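Local atomic coordinates of Non-sulfated chondroitin lyase E66 (Autographa californica nucleopolyhedrovirus, PDB entry 3VSN), a protein that cleaves non-sulfated chondroitin as a lyase of the viral envelope and is essential for oral infection of the insect host. Residues 357-369 against 434-448. Residues are numbered along the deposited sequence; the frame is centred on the assembly and turned at random.
Sequences IQAPLWTMARRIW and FAEMNNLQFKSCTLF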
# COMPACT_ATOMS: atom_id res chain seq x y z
N ILE A 357 -12.71 12.52 4.82
CA ILE A 357 -11.85 13.66 4.48
C ILE A 357 -10.56 13.27 3.74
O ILE A 357 -9.69 14.11 3.52
CB ILE A 357 -11.52 14.54 5.71
CG1 ILE A 357 -10.74 13.74 6.78
CG2 ILE A 357 -12.78 15.16 6.30
CD1 ILE A 357 -10.16 14.61 7.88
N GLN A 358 -10.45 12.00 3.35
CA GLN A 358 -9.19 11.46 2.85
C GLN A 358 -9.00 11.52 1.32
O GLN A 358 -7.96 11.11 0.81
CB GLN A 358 -8.99 10.02 3.36
CG GLN A 358 -8.63 9.91 4.84
CD GLN A 358 -9.83 10.07 5.78
OE1 GLN A 358 -10.98 10.17 5.35
NE2 GLN A 358 -9.55 10.08 7.08
N ALA A 359 -9.99 12.05 0.60
CA ALA A 359 -9.92 12.09 -0.87
C ALA A 359 -8.76 12.92 -1.44
O ALA A 359 -8.11 12.47 -2.38
CB ALA A 359 -11.24 12.54 -1.48
N PRO A 360 -8.49 14.12 -0.88
CA PRO A 360 -7.33 14.86 -1.38
C PRO A 360 -6.01 14.08 -1.27
O PRO A 360 -5.22 14.10 -2.22
CB PRO A 360 -7.31 16.12 -0.51
CG PRO A 360 -8.76 16.33 -0.20
CD PRO A 360 -9.28 14.94 0.06
N LEU A 361 -5.79 13.40 -0.15
CA LEU A 361 -4.59 12.58 0.04
C LEU A 361 -4.50 11.43 -0.97
O LEU A 361 -3.42 11.15 -1.49
CB LEU A 361 -4.53 12.04 1.48
CG LEU A 361 -3.31 11.22 1.91
CD1 LEU A 361 -2.03 12.05 1.88
CD2 LEU A 361 -3.53 10.64 3.30
N TRP A 362 -5.63 10.80 -1.26
CA TRP A 362 -5.68 9.69 -2.23
C TRP A 362 -5.48 10.10 -3.66
O TRP A 362 -5.07 9.29 -4.49
CB TRP A 362 -7.01 8.95 -2.12
CG TRP A 362 -7.14 8.04 -0.91
CD1 TRP A 362 -6.47 8.12 0.31
CD2 TRP A 362 -8.05 6.90 -0.78
NE1 TRP A 362 -6.88 7.11 1.15
CE2 TRP A 362 -7.83 6.35 0.56
CE3 TRP A 362 -8.99 6.30 -1.61
CZ2 TRP A 362 -8.54 5.25 1.03
CZ3 TRP A 362 -9.70 5.19 -1.13
CH2 TRP A 362 -9.48 4.68 0.16
N THR A 363 -5.78 11.36 -3.96
CA THR A 363 -5.79 11.83 -5.35
C THR A 363 -4.64 12.77 -5.70
O THR A 363 -4.31 12.94 -6.87
CB THR A 363 -7.11 12.53 -5.70
OG1 THR A 363 -7.33 13.64 -4.81
CG2 THR A 363 -8.28 11.56 -5.60
N MET A 364 -4.04 13.39 -4.69
CA MET A 364 -3.09 14.46 -4.95
C MET A 364 -1.76 14.37 -4.20
O MET A 364 -0.94 15.29 -4.28
CB MET A 364 -3.75 15.82 -4.70
CG MET A 364 -4.79 16.19 -5.75
SD MET A 364 -5.61 17.76 -5.41
CE MET A 364 -6.82 17.26 -4.19
N ALA A 365 -1.53 13.28 -3.46
CA ALA A 365 -0.23 13.09 -2.81
C ALA A 365 0.87 13.00 -3.87
O ALA A 365 0.82 12.14 -4.75
CB ALA A 365 -0.23 11.84 -1.93
N ARG A 366 1.83 13.91 -3.79
CA ARG A 366 2.98 13.95 -4.68
C ARG A 366 4.21 14.16 -3.81
O ARG A 366 4.69 15.29 -3.65
CB ARG A 366 2.85 15.07 -5.72
CG ARG A 366 1.57 15.04 -6.55
CD ARG A 366 1.56 13.86 -7.51
NE ARG A 366 0.44 13.95 -8.46
CZ ARG A 366 -0.75 13.40 -8.26
NH1 ARG A 366 -1.01 12.71 -7.15
NH2 ARG A 366 -1.70 13.53 -9.18
N ARG A 367 4.70 13.07 -3.24
CA ARG A 367 5.67 13.13 -2.15
C ARG A 367 6.70 12.01 -2.26
O ARG A 367 6.41 10.91 -2.73
CB ARG A 367 4.92 13.06 -0.80
CG ARG A 367 5.79 12.90 0.44
CD ARG A 367 6.57 14.16 0.82
NE ARG A 367 7.50 13.86 1.90
CZ ARG A 367 7.20 13.90 3.20
NH1 ARG A 367 5.98 14.26 3.60
NH2 ARG A 367 8.12 13.60 4.11
N ILE A 368 7.93 12.33 -1.86
CA ILE A 368 8.95 11.32 -1.65
C ILE A 368 9.26 11.29 -0.16
O ILE A 368 9.22 12.33 0.52
CB ILE A 368 10.23 11.59 -2.48
CG1 ILE A 368 10.90 12.92 -2.10
CG2 ILE A 368 9.90 11.53 -3.97
CD1 ILE A 368 12.16 13.24 -2.88
N TRP A 369 9.51 10.10 0.36
CA TRP A 369 9.85 9.93 1.75
C TRP A 369 11.25 9.40 1.85
O TRP A 369 11.56 8.35 1.29
CB TRP A 369 8.88 8.98 2.44
CG TRP A 369 7.48 9.53 2.61
CD1 TRP A 369 6.99 10.27 3.68
CD2 TRP A 369 6.34 9.37 1.70
NE1 TRP A 369 5.67 10.59 3.49
CE2 TRP A 369 5.21 10.08 2.33
CE3 TRP A 369 6.15 8.75 0.47
CZ2 TRP A 369 3.96 10.14 1.73
CZ3 TRP A 369 4.88 8.82 -0.12
CH2 TRP A 369 3.81 9.50 0.50
N PHE A 434 -13.03 15.72 -10.62
CA PHE A 434 -13.74 15.11 -9.50
C PHE A 434 -14.99 15.92 -9.15
O PHE A 434 -14.90 16.99 -8.55
CB PHE A 434 -12.83 15.01 -8.27
CG PHE A 434 -11.45 14.48 -8.57
CD1 PHE A 434 -11.21 13.11 -8.61
CD2 PHE A 434 -10.38 15.35 -8.78
CE1 PHE A 434 -9.93 12.62 -8.87
CE2 PHE A 434 -9.10 14.86 -9.03
CZ PHE A 434 -8.88 13.49 -9.07
N ALA A 435 -16.16 15.40 -9.53
CA ALA A 435 -17.44 16.06 -9.26
C ALA A 435 -17.65 16.37 -7.77
O ALA A 435 -18.11 17.46 -7.42
CB ALA A 435 -18.61 15.24 -9.80
N GLU A 436 -17.27 15.43 -6.91
CA GLU A 436 -17.52 15.54 -5.47
C GLU A 436 -16.54 16.46 -4.73
O GLU A 436 -16.73 16.77 -3.56
CB GLU A 436 -17.54 14.15 -4.81
CG GLU A 436 -18.63 13.22 -5.32
CD GLU A 436 -18.29 12.53 -6.63
OE1 GLU A 436 -17.14 12.63 -7.11
OE2 GLU A 436 -19.19 11.88 -7.20
N MET A 437 -15.48 16.89 -5.42
CA MET A 437 -14.55 17.87 -4.85
C MET A 437 -14.71 19.22 -5.55
O MET A 437 -13.71 19.84 -5.96
CB MET A 437 -13.10 17.37 -4.89
CG MET A 437 -12.84 16.21 -3.93
SD MET A 437 -11.09 15.84 -3.63
CE MET A 437 -10.60 15.17 -5.22
N ASN A 438 -15.96 19.66 -5.69
CA ASN A 438 -16.27 20.96 -6.27
C ASN A 438 -15.84 21.09 -7.74
O ASN A 438 -15.42 22.16 -8.20
CB ASN A 438 -15.64 22.07 -5.40
CG ASN A 438 -16.09 23.46 -5.79
OD1 ASN A 438 -17.24 23.67 -6.16
ND2 ASN A 438 -15.18 24.42 -5.69
N ASN A 439 -15.96 19.98 -8.48
CA ASN A 439 -15.51 19.90 -9.88
C ASN A 439 -14.03 20.22 -10.09
O ASN A 439 -13.64 20.71 -11.16
CB ASN A 439 -16.39 20.75 -10.82
CG ASN A 439 -17.64 20.02 -11.29
OD1 ASN A 439 -18.64 20.65 -11.66
ND2 ASN A 439 -17.59 18.69 -11.30
N LEU A 440 -13.21 19.96 -9.07
CA LEU A 440 -11.76 20.09 -9.19
C LEU A 440 -11.26 19.30 -10.38
O LEU A 440 -11.60 18.12 -10.55
CB LEU A 440 -11.04 19.61 -7.92
CG LEU A 440 -9.51 19.56 -7.96
CD1 LEU A 440 -8.89 20.95 -7.93
CD2 LEU A 440 -8.98 18.71 -6.81
N GLN A 441 -10.47 19.96 -11.22
CA GLN A 441 -9.80 19.31 -12.33
C GLN A 441 -8.35 19.77 -12.39
O GLN A 441 -8.02 20.84 -11.89
CB GLN A 441 -10.51 19.62 -13.65
CG GLN A 441 -10.48 21.09 -14.06
CD GLN A 441 -11.06 21.32 -15.44
OE1 GLN A 441 -10.45 20.97 -16.44
NE2 GLN A 441 -12.25 21.91 -15.49
N PHE A 442 -7.50 18.94 -13.00
CA PHE A 442 -6.11 19.33 -13.25
C PHE A 442 -5.44 18.45 -14.28
O PHE A 442 -5.90 17.34 -14.57
CB PHE A 442 -5.28 19.37 -11.95
CG PHE A 442 -5.29 18.08 -11.15
CD1 PHE A 442 -4.63 16.95 -11.61
CD2 PHE A 442 -5.94 18.02 -9.92
CE1 PHE A 442 -4.63 15.77 -10.87
CE2 PHE A 442 -5.94 16.85 -9.17
CZ PHE A 442 -5.29 15.72 -9.64
N LYS A 443 -4.35 18.96 -14.85
CA LYS A 443 -3.36 18.13 -15.51
C LYS A 443 -2.17 18.06 -14.57
O LYS A 443 -1.70 19.10 -14.09
CB LYS A 443 -2.97 18.72 -16.86
CG LYS A 443 -4.07 18.71 -17.92
CD LYS A 443 -3.94 17.52 -18.86
CE LYS A 443 -5.11 17.41 -19.83
NZ LYS A 443 -5.19 18.51 -20.84
N SER A 444 -1.70 16.85 -14.29
CA SER A 444 -0.63 16.65 -13.31
C SER A 444 0.54 15.92 -13.95
O SER A 444 0.35 14.86 -14.55
CB SER A 444 -1.16 15.85 -12.11
OG SER A 444 -0.11 15.51 -11.21
N CYS A 445 1.73 16.50 -13.82
CA CYS A 445 2.95 15.94 -14.37
C CYS A 445 3.92 15.66 -13.23
O CYS A 445 4.34 16.58 -12.54
CB CYS A 445 3.62 16.93 -15.33
SG CYS A 445 2.59 17.53 -16.69
N THR A 446 4.26 14.39 -13.02
CA THR A 446 5.22 14.04 -11.97
C THR A 446 6.39 13.26 -12.57
O THR A 446 6.18 12.38 -13.40
CB THR A 446 4.58 13.19 -10.85
OG1 THR A 446 3.28 13.69 -10.55
CG2 THR A 446 5.44 13.20 -9.59
N LEU A 447 7.61 13.59 -12.15
CA LEU A 447 8.78 12.83 -12.55
C LEU A 447 9.61 12.44 -11.33
O LEU A 447 10.03 13.32 -10.56
CB LEU A 447 9.64 13.62 -13.55
CG LEU A 447 10.95 12.99 -14.02
CD1 LEU A 447 10.71 11.79 -14.92
CD2 LEU A 447 11.82 14.03 -14.72
N PHE A 448 9.83 11.14 -11.15
CA PHE A 448 10.74 10.63 -10.12
C PHE A 448 12.09 10.31 -10.75
O PHE A 448 12.15 9.74 -11.84
CB PHE A 448 10.19 9.35 -9.46
CG PHE A 448 8.94 9.55 -8.64
CD1 PHE A 448 8.96 10.24 -7.44
CD2 PHE A 448 7.73 8.99 -9.06
CE1 PHE A 448 7.80 10.41 -6.69
CE2 PHE A 448 6.57 9.15 -8.31
CZ PHE A 448 6.61 9.87 -7.13
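R366 and S444 illustrate how a buried arginine can be fixed by several acceptors at once. The R366 guanidinium grips S444 side-on, NE and NH2 both hydrogen-bonding to OG (3.2 and 3.3 Å), which sits almost in the guanidinium plane. On the far nitrogen, NH1 donates to A365 O at 3.1 Å in a nearly straight bond (166°) and only weakly to T363 O, so the group turns back to the carbonyls of its own segment and its rotation is restricted. The bend at chi2 (-69°) folds the chain so that CD passes T446 OG1 at 3.5 Å.

Apolar packing flanks this polar centre. M364 CG lies 3.7 Å from F442 CE2, its sulfur makes an oblique Met-aromatic contact with that ring, and its CE meets L440 CD2 tip to tip. Farther along, M437 SD reaches A359 CB, while its CE lies over one face of F434. At the other end, I368 CG2 meets F448 CE1 at the ring edge, 3.6 Å away. Q455 sets the second shell, hydrogen-bonding both S444 OG and T446 OG1.

Helix 359-364 thus packs on a beta hairpin, strands 426-434 and 440-449 joined by the type I' turn M437-L440. Strand 452-461 continues that seven-stranded sheet beyond 440-449; strand 335-340 pairs with 367-370 in a separate four-stranded antiparallel sheet.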